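Local coordinates for putative uncharacterized protein (PDB 4GNX) that is a replication protein A subunit that binds single-stranded DNA, probably protecting it during DNA replication and repair through its OB folds, at residues A270-I275 with Y291-R295; T297-Q303 with L392-N397; F402-A406 with V417-I421. Numbering follows the deposited sequence.

How the contacts relate
All three contacts belong to the C-terminal OB fold, and each brings side chains to the single-stranded DNA of chain G. Strand 290-310 supplies 291-295 to contact 1 and 297-303 to contact 2, whose centres are about 20 Å apart. Contact 3 lies closer to contact 1, about 10 Å between centres, because its strand 398-411 is the sheet neighbour of 290-310: Phe292 O and Cys404 N are 2.8 Å apart, and Val294 O and Phe402 N 2.9 Å. Contacts 2 and 3, whose centres are about 18 Å apart, meet where Val298 CG2 packs 4.1 Å from Phe402 CZ. Contacts 1 and 3 share DT10, whereas contact 2 handles DT18 to DT20.

Contact 1. Residues A270-I275 with Y291-R295; sequences AERRTI and YFNVR. With nucleotides of chain G.
Two arginines meet head to head, with Arg272 NH2 only 3.6 Å from Arg295 NH2; Glu435 offsets the repulsion through a salt bridge to Arg272 and a long, weak ion pair with Arg295. Residues 271-274 are extended, Ala270 before them has a positive phi (111°), and Ile275 opens helix 275-280; end to end, 270-275 runs 54° from strand 291-295, joined through a single beta bridge, Arg272 with Asn293. Two backbone bonds define the register: Asn293 N to Glu271 O (3.2 Å) and Arg273 N to Asn293 O (2.8 Å). Ala270, small enough to lie flat on the strand, has its CA 3.4 Å from Tyr291 O. Val294 (chi1 t) fits under the backbone, CG2 3.2 Å from Arg273 O, and its CG1 packs 4.1 Å from Ile275 CG1. Tyr291 (chi1 m) reaches the DNA, OH 3.1 Å from DT10 O4' and CD1 3.5 Å from DT9 N3. Thr274 (chi1 p) is the helix N-cap, while the opposite edge of 291-295 pairs with strand 398-411 of the OB-fold sheet.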
# COMPACT_ATOMS: atom_id res chain seq x y z
N ALA C 270 -9.89 -2.11 -11.02
CA ALA C 270 -8.44 -2.21 -11.01
C ALA C 270 -7.90 -2.14 -9.58
O ALA C 270 -7.14 -1.23 -9.24
CB ALA C 270 -7.79 -1.14 -11.89
N GLU C 271 -8.29 -3.11 -8.75
CA GLU C 271 -7.74 -3.27 -7.40
C GLU C 271 -6.21 -3.40 -7.44
O GLU C 271 -5.66 -3.95 -8.41
CB GLU C 271 -8.35 -4.52 -6.76
CG GLU C 271 -9.83 -4.42 -6.44
CD GLU C 271 -10.11 -3.60 -5.19
OE1 GLU C 271 -9.12 -3.20 -4.49
OE2 GLU C 271 -11.31 -3.36 -4.91
N ARG C 272 -5.53 -2.88 -6.41
CA ARG C 272 -4.07 -3.05 -6.34
C ARG C 272 -3.72 -4.53 -6.14
O ARG C 272 -4.39 -5.24 -5.39
CB ARG C 272 -3.41 -2.19 -5.27
CG ARG C 272 -2.12 -1.54 -5.79
CD ARG C 272 -0.93 -1.56 -4.82
NE ARG C 272 -0.91 -0.53 -3.77
CZ ARG C 272 -1.61 0.60 -3.75
NH1 ARG C 272 -2.44 0.94 -4.74
NH2 ARG C 272 -1.50 1.43 -2.72
N ARG C 273 -2.69 -4.98 -6.83
CA ARG C 273 -2.27 -6.38 -6.79
C ARG C 273 -0.75 -6.47 -6.76
O ARG C 273 -0.07 -5.52 -7.09
CB ARG C 273 -2.81 -7.12 -8.02
CG ARG C 273 -4.32 -7.34 -8.03
CD ARG C 273 -4.67 -8.67 -7.40
NE ARG C 273 -6.06 -8.77 -6.95
CZ ARG C 273 -6.43 -8.83 -5.67
NH1 ARG C 273 -5.51 -8.81 -4.71
NH2 ARG C 273 -7.72 -8.93 -5.36
N THR C 274 -0.22 -7.60 -6.33
CA THR C 274 1.20 -7.85 -6.54
C THR C 274 1.34 -8.76 -7.77
O THR C 274 0.38 -9.42 -8.18
CB THR C 274 1.87 -8.48 -5.31
OG1 THR C 274 1.44 -9.85 -5.18
CG2 THR C 274 1.51 -7.70 -4.06
N ILE C 275 2.53 -8.79 -8.35
CA ILE C 275 2.79 -9.58 -9.53
C ILE C 275 2.44 -11.07 -9.30
O ILE C 275 1.92 -11.77 -10.21
CB ILE C 275 4.26 -9.41 -9.97
CG1 ILE C 275 4.49 -7.97 -10.44
CG2 ILE C 275 4.64 -10.43 -11.03
CD1 ILE C 275 5.95 -7.57 -10.53
N TYR C 291 -8.45 -5.88 -15.01
CA TYR C 291 -7.76 -4.63 -14.80
C TYR C 291 -7.16 -4.63 -13.41
O TYR C 291 -7.73 -5.19 -12.48
CB TYR C 291 -8.71 -3.45 -14.97
CG TYR C 291 -9.30 -3.36 -16.37
CD1 TYR C 291 -10.50 -4.02 -16.69
CD2 TYR C 291 -8.67 -2.61 -17.37
CE1 TYR C 291 -11.04 -3.95 -17.96
CE2 TYR C 291 -9.21 -2.53 -18.65
CZ TYR C 291 -10.39 -3.20 -18.94
OH TYR C 291 -10.93 -3.12 -20.21
N PHE C 292 -5.99 -4.01 -13.26
CA PHE C 292 -5.30 -4.00 -12.00
C PHE C 292 -4.29 -2.88 -11.91
O PHE C 292 -3.91 -2.30 -12.92
CB PHE C 292 -4.60 -5.34 -11.76
CG PHE C 292 -3.57 -5.69 -12.80
CD1 PHE C 292 -2.24 -5.28 -12.66
CD2 PHE C 292 -3.92 -6.45 -13.92
CE1 PHE C 292 -1.28 -5.62 -13.61
CE2 PHE C 292 -2.97 -6.78 -14.88
CZ PHE C 292 -1.65 -6.38 -14.73
N ASN C 293 -3.88 -2.58 -10.68
CA ASN C 293 -2.78 -1.67 -10.36
C ASN C 293 -1.65 -2.42 -9.71
O ASN C 293 -1.87 -3.28 -8.88
CB ASN C 293 -3.27 -0.57 -9.43
CG ASN C 293 -4.08 0.49 -10.15
OD1 ASN C 293 -3.79 0.84 -11.30
ND2 ASN C 293 -5.12 1.01 -9.48
N VAL C 294 -0.42 -2.09 -10.10
CA VAL C 294 0.78 -2.69 -9.50
C VAL C 294 1.88 -1.64 -9.27
O VAL C 294 2.25 -0.89 -10.16
CB VAL C 294 1.33 -3.86 -10.35
CG1 VAL C 294 2.72 -4.26 -9.91
CG2 VAL C 294 0.45 -5.07 -10.20
N ARG C 295 2.38 -1.57 -8.04
CA ARG C 295 3.59 -0.82 -7.76
C ARG C 295 4.74 -1.72 -8.20
O ARG C 295 4.88 -2.82 -7.66
CB ARG C 295 3.71 -0.55 -6.27
CG ARG C 295 4.48 0.71 -5.94
CD ARG C 295 4.92 0.84 -4.48
NE ARG C 295 3.89 0.69 -3.45
CZ ARG C 295 2.88 1.53 -3.23
NH1 ARG C 295 2.69 2.59 -4.01
NH2 ARG C 295 2.04 1.30 -2.24
P DT G 9 -18.48 -6.67 -15.64
OP1 DT G 9 -19.53 -5.97 -14.86
OP2 DT G 9 -18.87 -7.62 -16.72
O5' DT G 9 -17.51 -5.59 -16.29
C5' DT G 9 -18.01 -4.55 -17.16
C4' DT G 9 -17.16 -3.31 -17.03
O4' DT G 9 -16.30 -3.44 -15.87
C3' DT G 9 -16.23 -3.03 -18.22
O3' DT G 9 -16.16 -1.62 -18.49
C2' DT G 9 -14.88 -3.51 -17.72
C1' DT G 9 -14.97 -3.15 -16.25
N1 DT G 9 -14.06 -3.86 -15.33
C2 DT G 9 -13.23 -3.09 -14.55
O2 DT G 9 -13.22 -1.87 -14.59
N3 DT G 9 -12.41 -3.80 -13.71
C4 DT G 9 -12.33 -5.18 -13.59
O4 DT G 9 -11.54 -5.68 -12.79
C5 DT G 9 -13.23 -5.93 -14.44
C7 DT G 9 -13.22 -7.42 -14.38
C6 DT G 9 -14.04 -5.24 -15.26
P DT G 10 -16.06 -0.96 -19.97
OP1 DT G 10 -16.94 0.24 -19.97
OP2 DT G 10 -16.30 -2.05 -20.95
O5' DT G 10 -14.56 -0.44 -20.15
C5' DT G 10 -14.17 0.38 -21.28
C4' DT G 10 -12.78 0.02 -21.76
O4' DT G 10 -12.72 -1.39 -22.06
C3' DT G 10 -12.30 0.73 -23.03
O3' DT G 10 -10.87 0.85 -22.98
C2' DT G 10 -12.64 -0.26 -24.12
C1' DT G 10 -12.34 -1.58 -23.42
N1 DT G 10 -13.06 -2.75 -23.95
C2 DT G 10 -12.47 -3.48 -24.96
O2 DT G 10 -11.39 -3.19 -25.45
N3 DT G 10 -13.20 -4.56 -25.39
C4 DT G 10 -14.43 -4.98 -24.91
O4 DT G 10 -14.96 -5.98 -25.39
C5 DT G 10 -14.99 -4.18 -23.84
C7 DT G 10 -16.31 -4.56 -23.27
C6 DT G 10 -14.29 -3.12 -23.42

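Contact 2. Residues T297-Q303 with L392-N397. With nucleotides of chain G.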
# COMPACT_ATOMS: atom_id res chain seq x y z
N THR C 297 9.01 -1.83 -10.20
CA THR C 297 10.20 -1.11 -10.60
C THR C 297 10.58 -1.54 -11.99
O THR C 297 10.61 -2.74 -12.28
CB THR C 297 11.38 -1.42 -9.68
OG1 THR C 297 11.07 -1.01 -8.34
CG2 THR C 297 12.61 -0.69 -10.13
N VAL C 298 10.86 -0.57 -12.86
CA VAL C 298 11.35 -0.93 -14.17
C VAL C 298 12.76 -1.49 -13.99
O VAL C 298 13.64 -0.81 -13.48
CB VAL C 298 11.30 0.23 -15.19
CG1 VAL C 298 12.04 -0.15 -16.47
CG2 VAL C 298 9.86 0.58 -15.53
N VAL C 299 12.92 -2.74 -14.39
CA VAL C 299 14.19 -3.45 -14.35
C VAL C 299 14.86 -3.55 -15.73
O VAL C 299 16.08 -3.63 -15.82
CB VAL C 299 13.96 -4.85 -13.74
CG1 VAL C 299 14.89 -5.88 -14.33
CG2 VAL C 299 14.08 -4.80 -12.24
N TYR C 300 14.06 -3.57 -16.80
CA TYR C 300 14.61 -3.69 -18.17
C TYR C 300 13.66 -3.16 -19.24
O TYR C 300 12.45 -3.39 -19.18
CB TYR C 300 14.96 -5.15 -18.50
CG TYR C 300 15.58 -5.34 -19.88
CD1 TYR C 300 16.91 -4.96 -20.13
CD2 TYR C 300 14.86 -5.90 -20.94
CE1 TYR C 300 17.49 -5.12 -21.38
CE2 TYR C 300 15.43 -6.07 -22.19
CZ TYR C 300 16.75 -5.68 -22.41
OH TYR C 300 17.33 -5.84 -23.65
N ILE C 301 14.24 -2.46 -20.21
CA ILE C 301 13.54 -2.07 -21.44
C ILE C 301 14.23 -2.73 -22.62
O ILE C 301 15.44 -2.66 -22.76
CB ILE C 301 13.50 -0.54 -21.61
CG1 ILE C 301 12.92 0.10 -20.35
CG2 ILE C 301 12.64 -0.18 -22.80
CD1 ILE C 301 13.54 1.41 -19.93
N LYS C 302 13.44 -3.42 -23.43
CA LYS C 302 13.95 -4.14 -24.61
C LYS C 302 14.37 -3.14 -25.68
O LYS C 302 13.54 -2.36 -26.17
CB LYS C 302 12.87 -5.08 -25.12
CG LYS C 302 13.13 -5.69 -26.48
CD LYS C 302 11.91 -6.51 -26.91
CE LYS C 302 12.29 -7.55 -27.95
NZ LYS C 302 11.22 -8.57 -28.12
N GLN C 303 15.66 -3.15 -26.04
CA GLN C 303 16.20 -2.20 -27.01
C GLN C 303 15.66 -2.42 -28.42
O GLN C 303 15.11 -1.51 -29.02
CB GLN C 303 17.73 -2.24 -27.03
CG GLN C 303 18.37 -2.06 -25.66
CD GLN C 303 19.66 -1.24 -25.69
OE1 GLN C 303 20.27 -1.03 -26.75
NE2 GLN C 303 20.07 -0.76 -24.51
N LEU C 392 18.15 4.50 -21.93
CA LEU C 392 17.38 3.33 -21.56
C LEU C 392 17.84 2.77 -20.23
O LEU C 392 17.01 2.37 -19.41
CB LEU C 392 17.53 2.23 -22.61
CG LEU C 392 17.04 2.57 -24.00
CD1 LEU C 392 17.32 1.40 -24.93
CD2 LEU C 392 15.56 2.89 -23.95
N HIS C 393 19.16 2.73 -20.04
CA HIS C 393 19.77 2.29 -18.80
C HIS C 393 19.34 3.20 -17.67
O HIS C 393 19.14 2.73 -16.55
CB HIS C 393 21.30 2.21 -18.94
CG HIS C 393 22.00 1.81 -17.66
ND1 HIS C 393 22.52 2.72 -16.80
CD2 HIS C 393 22.26 0.55 -17.10
CE1 HIS C 393 23.08 2.08 -15.74
NE2 HIS C 393 22.92 0.75 -15.93
N ARG C 394 19.15 4.48 -17.98
CA ARG C 394 18.73 5.51 -17.01
C ARG C 394 17.26 5.39 -16.70
O ARG C 394 16.81 5.85 -15.65
CB ARG C 394 19.00 6.90 -17.58
CG ARG C 394 18.97 8.06 -16.60
CD ARG C 394 19.29 9.39 -17.29
NE ARG C 394 20.62 9.41 -17.90
CZ ARG C 394 20.87 9.55 -19.21
NH1 ARG C 394 19.88 9.69 -20.08
NH2 ARG C 394 22.13 9.55 -19.64
N ALA C 395 16.50 4.77 -17.60
CA ALA C 395 15.06 4.68 -17.46
C ALA C 395 14.67 3.56 -16.51
O ALA C 395 13.58 3.57 -15.92
CB ALA C 395 14.43 4.43 -18.81
N ALA C 396 15.56 2.59 -16.36
CA ALA C 396 15.30 1.51 -15.43
C ALA C 396 15.67 2.00 -14.02
O ALA C 396 16.10 3.16 -13.86
CB ALA C 396 16.11 0.29 -15.82
N ASN C 397 15.49 1.13 -13.03
CA ASN C 397 15.70 1.47 -11.62
C ASN C 397 14.80 2.61 -11.17
O ASN C 397 15.20 3.43 -10.34
CB ASN C 397 17.18 1.78 -11.31
CG ASN C 397 17.51 1.71 -9.82
OD1 ASN C 397 16.68 1.29 -9.02
ND2 ASN C 397 18.71 2.14 -9.43
P DT G 19 16.13 -8.98 -25.55
OP1 DT G 19 15.79 -7.69 -24.90
OP2 DT G 19 15.67 -9.21 -26.94
O5' DT G 19 17.72 -9.06 -25.57
C5' DT G 19 18.47 -9.89 -24.64
C4' DT G 19 18.58 -9.21 -23.30
O4' DT G 19 17.41 -9.52 -22.50
C3' DT G 19 19.75 -9.67 -22.44
O3' DT G 19 20.00 -8.65 -21.47
C2' DT G 19 19.19 -10.91 -21.77
C1' DT G 19 17.73 -10.52 -21.53
N1 DT G 19 16.73 -11.62 -21.67
C2 DT G 19 15.48 -11.41 -21.13
O2 DT G 19 15.17 -10.40 -20.53
N3 DT G 19 14.61 -12.46 -21.31
C4 DT G 19 14.85 -13.65 -21.97
O4 DT G 19 13.96 -14.49 -22.05
C5 DT G 19 16.18 -13.79 -22.52
C7 DT G 19 16.53 -15.05 -23.25
C6 DT G 19 17.04 -12.78 -22.35
P DT G 20 21.20 -8.70 -20.41
OP1 DT G 20 22.29 -7.84 -20.95
OP2 DT G 20 21.49 -10.12 -20.07
O5' DT G 20 20.57 -8.00 -19.12
C5' DT G 20 19.82 -6.77 -19.21
C4' DT G 20 19.50 -6.19 -17.85
O4' DT G 20 18.18 -6.59 -17.42
C3' DT G 20 20.46 -6.53 -16.70
O3' DT G 20 21.03 -5.33 -16.15
C2' DT G 20 19.58 -7.20 -15.64
C1' DT G 20 18.27 -7.51 -16.35
N1 DT G 20 18.17 -8.87 -16.92
C2 DT G 20 17.00 -9.22 -17.55
O2 DT G 20 16.04 -8.48 -17.65
N3 DT G 20 17.00 -10.50 -18.07
C4 DT G 20 18.02 -11.43 -18.02
O4 DT G 20 17.87 -12.54 -18.52
C5 DT G 20 19.22 -10.98 -17.34
C7 DT G 20 20.38 -11.92 -17.23
C6 DT G 20 19.24 -9.75 -16.83
P DT G 18 12.54 -14.76 -25.68
OP1 DT G 18 13.26 -15.43 -26.79
OP2 DT G 18 12.21 -15.53 -24.45
O5' DT G 18 13.38 -13.48 -25.26
C5' DT G 18 13.99 -12.63 -26.26
C4' DT G 18 13.75 -11.17 -25.92
O4' DT G 18 12.34 -10.94 -25.89
C3' DT G 18 14.28 -10.74 -24.55
O3' DT G 18 15.60 -10.18 -24.61
C2' DT G 18 13.24 -9.76 -24.04
C1' DT G 18 12.03 -9.91 -24.96
N1 DT G 18 10.77 -10.28 -24.30
C2 DT G 18 9.68 -9.47 -24.52
O2 DT G 18 9.73 -8.46 -25.20
N3 DT G 18 8.53 -9.88 -23.90
C4 DT G 18 8.35 -11.00 -23.11
O4 DT G 18 7.25 -11.24 -22.63
C5 DT G 18 9.53 -11.82 -22.93
C7 DT G 18 9.44 -13.05 -22.09
C6 DT G 18 10.67 -11.43 -23.53
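Ile301 is the heart of this buried contact. Its CD1 presses to 3.3 Å from Ala395 CB and 3.6 Å from Leu392 O, so an alanine suits the helix here: a longer side chain would have no space. Leu392 closes over the same isoleucine, its CD2 4.4 Å from Ile301 CG2, and further along the strand Val298 CG1 lies 4.1 Å from Ala396 CB. Val298 and Ile301 can both point toward the helix, despite having two residues between them, because Val299 and Tyr300 form a classic beta bulge opposite Asn349 and shift the alternation by one. At the outer edge, Gln303 NE2 lies 3.5 Å from Leu392 CD1. Past the end of the helix, Asn397 takes a left-handed backbone conformation and donates from its N to Val298 O at 2.7 Å, turning the chain into strand 398-411. The opposite face of 297-303 serves the DNA: Tyr300 OH gives a hydrogen bond of 2.7 Å to DT19 OP1, and Lys302 NZ gives one of 3.3 Å to DT18 O2. His393 stacks on His110 of a neighbouring subunit. A helix placed between the third and fourth strands and packed against the first is the hallmark of the OB fold, where it plugs one end of the barrel.

Contact 3. Residues F402-A406 with V417-I421. With nucleotides of chain G.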
# COMPACT_ATOMS: atom_id res chain seq x y z
N PHE C 402 1.42 1.31 -11.86
CA PHE C 402 1.01 0.94 -13.20
C PHE C 402 -0.45 0.53 -13.23
O PHE C 402 -0.89 -0.35 -12.49
CB PHE C 402 1.83 -0.25 -13.70
CG PHE C 402 3.26 0.07 -13.98
CD1 PHE C 402 4.26 -0.45 -13.17
CD2 PHE C 402 3.62 0.84 -15.08
CE1 PHE C 402 5.59 -0.18 -13.42
CE2 PHE C 402 4.95 1.12 -15.34
CZ PHE C 402 5.94 0.61 -14.51
N ASN C 403 -1.20 1.15 -14.12
CA ASN C 403 -2.58 0.77 -14.33
C ASN C 403 -2.64 -0.07 -15.59
O ASN C 403 -2.23 0.37 -16.67
CB ASN C 403 -3.47 2.00 -14.44
CG ASN C 403 -4.93 1.65 -14.37
OD1 ASN C 403 -5.31 0.72 -13.67
ND2 ASN C 403 -5.76 2.38 -15.12
N CYS C 404 -3.15 -1.29 -15.47
CA CYS C 404 -3.07 -2.23 -16.57
C CYS C 404 -4.36 -2.95 -16.88
O CYS C 404 -5.22 -3.13 -16.02
CB CYS C 404 -2.03 -3.31 -16.29
SG CYS C 404 -0.46 -2.70 -15.66
N ARG C 405 -4.44 -3.38 -18.13
CA ARG C 405 -5.41 -4.37 -18.57
C ARG C 405 -4.64 -5.64 -18.92
O ARG C 405 -3.45 -5.59 -19.26
CB ARG C 405 -6.21 -3.85 -19.77
CG ARG C 405 -5.44 -2.87 -20.66
CD ARG C 405 -6.31 -2.30 -21.78
NE ARG C 405 -6.62 -3.32 -22.78
CZ ARG C 405 -7.59 -3.22 -23.69
NH1 ARG C 405 -8.38 -2.15 -23.74
NH2 ARG C 405 -7.79 -4.21 -24.56
N ALA C 406 -5.31 -6.78 -18.82
CA ALA C 406 -4.75 -8.07 -19.24
C ALA C 406 -5.77 -8.78 -20.10
O ALA C 406 -6.91 -8.97 -19.69
CB ALA C 406 -4.39 -8.92 -18.03
N VAL C 417 -1.33 -14.38 -23.20
CA VAL C 417 -1.84 -13.24 -22.42
C VAL C 417 -0.90 -12.06 -22.57
O VAL C 417 0.32 -12.24 -22.53
CB VAL C 417 -2.01 -13.54 -20.92
CG1 VAL C 417 -2.42 -12.28 -20.17
CG2 VAL C 417 -3.06 -14.62 -20.71
N ARG C 418 -1.45 -10.87 -22.73
CA ARG C 418 -0.60 -9.68 -22.69
C ARG C 418 -1.04 -8.65 -21.64
O ARG C 418 -2.22 -8.53 -21.31
CB ARG C 418 -0.37 -9.08 -24.07
CG ARG C 418 0.30 -10.07 -25.03
CD ARG C 418 1.37 -9.45 -25.91
NE ARG C 418 0.84 -8.51 -26.89
CZ ARG C 418 1.07 -7.20 -26.87
NH1 ARG C 418 1.84 -6.65 -25.94
NH2 ARG C 418 0.53 -6.42 -27.79
N TYR C 419 -0.06 -7.96 -21.09
CA TYR C 419 -0.30 -6.96 -20.08
C TYR C 419 0.02 -5.58 -20.66
O TYR C 419 1.16 -5.29 -21.06
CB TYR C 419 0.54 -7.26 -18.84
CG TYR C 419 0.29 -8.64 -18.24
CD1 TYR C 419 1.25 -9.65 -18.31
CD2 TYR C 419 -0.91 -8.92 -17.59
CE1 TYR C 419 1.01 -10.91 -17.76
CE2 TYR C 419 -1.16 -10.17 -17.04
CZ TYR C 419 -0.21 -11.16 -17.12
OH TYR C 419 -0.50 -12.39 -16.57
N THR C 420 -1.00 -4.73 -20.71
CA THR C 420 -0.85 -3.42 -21.31
C THR C 420 -0.91 -2.35 -20.23
O THR C 420 -1.68 -2.44 -19.29
CB THR C 420 -1.95 -3.16 -22.35
OG1 THR C 420 -2.16 -4.35 -23.11
CG2 THR C 420 -1.55 -2.03 -23.29
N ILE C 421 -0.05 -1.35 -20.38
CA ILE C 421 -0.08 -0.20 -19.52
C ILE C 421 -1.08 0.79 -20.11
O ILE C 421 -0.99 1.15 -21.27
CB ILE C 421 1.33 0.42 -19.39
CG1 ILE C 421 2.26 -0.59 -18.68
CG2 ILE C 421 1.26 1.71 -18.60
CD1 ILE C 421 3.75 -0.40 -18.90
P DT G 11 -9.93 1.85 -23.83
OP1 DT G 11 -8.59 1.20 -23.90
OP2 DT G 11 -10.06 3.17 -23.18
O5' DT G 11 -10.53 1.99 -25.31
C5' DT G 11 -9.91 1.37 -26.47
C4' DT G 11 -8.73 2.19 -26.96
O4' DT G 11 -7.58 1.33 -27.07
C3' DT G 11 -8.88 2.79 -28.36
O3' DT G 11 -8.04 3.95 -28.53
C2' DT G 11 -8.45 1.64 -29.26
C1' DT G 11 -7.41 0.90 -28.42
N1 DT G 11 -7.53 -0.56 -28.43
C2 DT G 11 -6.52 -1.30 -27.84
O2 DT G 11 -5.54 -0.79 -27.33
N3 DT G 11 -6.72 -2.65 -27.87
C4 DT G 11 -7.79 -3.34 -28.42
O4 DT G 11 -7.82 -4.56 -28.37
C5 DT G 11 -8.81 -2.50 -29.01
C7 DT G 11 -10.01 -3.15 -29.63
C6 DT G 11 -8.63 -1.18 -28.99
P DT G 17 6.96 -15.71 -29.10
OP1 DT G 17 6.41 -16.78 -29.97
OP2 DT G 17 6.31 -15.41 -27.80
O5' DT G 17 8.49 -16.06 -28.84
C5' DT G 17 9.55 -15.18 -29.28
C4' DT G 17 9.88 -14.18 -28.20
O4' DT G 17 8.83 -13.19 -28.10
C3' DT G 17 10.07 -14.74 -26.79
O3' DT G 17 11.18 -14.07 -26.18
C2' DT G 17 8.80 -14.32 -26.07
C1' DT G 17 8.54 -12.98 -26.73
N1 DT G 17 7.16 -12.44 -26.63
C2 DT G 17 6.86 -11.32 -27.38
O2 DT G 17 7.66 -10.79 -28.13
N3 DT G 17 5.58 -10.86 -27.23
C4 DT G 17 4.59 -11.38 -26.41
O4 DT G 17 3.48 -10.86 -26.39
C5 DT G 17 4.98 -12.54 -25.64
C7 DT G 17 3.98 -13.17 -24.73
C6 DT G 17 6.23 -13.00 -25.78
P DT G 10 -16.06 -0.96 -19.97
OP1 DT G 10 -16.94 0.24 -19.97
OP2 DT G 10 -16.30 -2.05 -20.95
O5' DT G 10 -14.56 -0.44 -20.15
C5' DT G 10 -14.17 0.38 -21.28
C4' DT G 10 -12.78 0.02 -21.76
O4' DT G 10 -12.72 -1.39 -22.06
C3' DT G 10 -12.30 0.73 -23.03
O3' DT G 10 -10.87 0.85 -22.98
C2' DT G 10 -12.64 -0.26 -24.12
C1' DT G 10 -12.34 -1.58 -23.42
N1 DT G 10 -13.06 -2.75 -23.95
C2 DT G 10 -12.47 -3.48 -24.96
O2 DT G 10 -11.39 -3.19 -25.45
N3 DT G 10 -13.20 -4.56 -25.39
C4 DT G 10 -14.43 -4.98 -24.91
O4 DT G 10 -14.96 -5.98 -25.39
C5 DT G 10 -14.99 -4.18 -23.84
C7 DT G 10 -16.31 -4.56 -23.27
C6 DT G 10 -14.29 -3.12 -23.42
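The shape of this antiparallel pair is set by small residues on one strand lying beside large ones on the other. On the face bearing Cys404, Ala406, Tyr419 and Ile421, the methyl of Ala406 is a shallow bump that the Tyr419 ring leans against, Ala406 CB to Tyr419 CD2 3.5 Å. Val417 CG1 lies 4.4 Å from Ala406 CB. Cys404, also compact, sits across from the bulkier Ile421, whose CD1 extends to 4.0 Å from Phe402 CD2, so that aromatic ring and branched chain close the hollow beyond the cysteine. On the other face Arg405 lays its aliphatic stem along Thr420, CG to CB 3.9 Å; a beta-branched threonine offers a low flank there. Arg405 NH1 lies 3.4 Å from DT11 OP1 and 3.6 Å from DT10 O2 of the DNA, a placement that suits a positive charge. Arg405 and Thr420 are the hydrogen-bonded pair, N to O 3.1 Å and O to N 3.0 Å respectively; Cys404-Ile421 and Ala406-Tyr419 on either side are non-hydrogen-bonded. The strand axes approach to 4.8 Å at 147°, a marked twist. Within the OB-fold sheet this hairpin has strand 290-310 beside 402-406, Phe292 touching Cys404 and Tyr419, while Leu359 of strand 355-362 packs on Phe402, Tyr419 and Ile421.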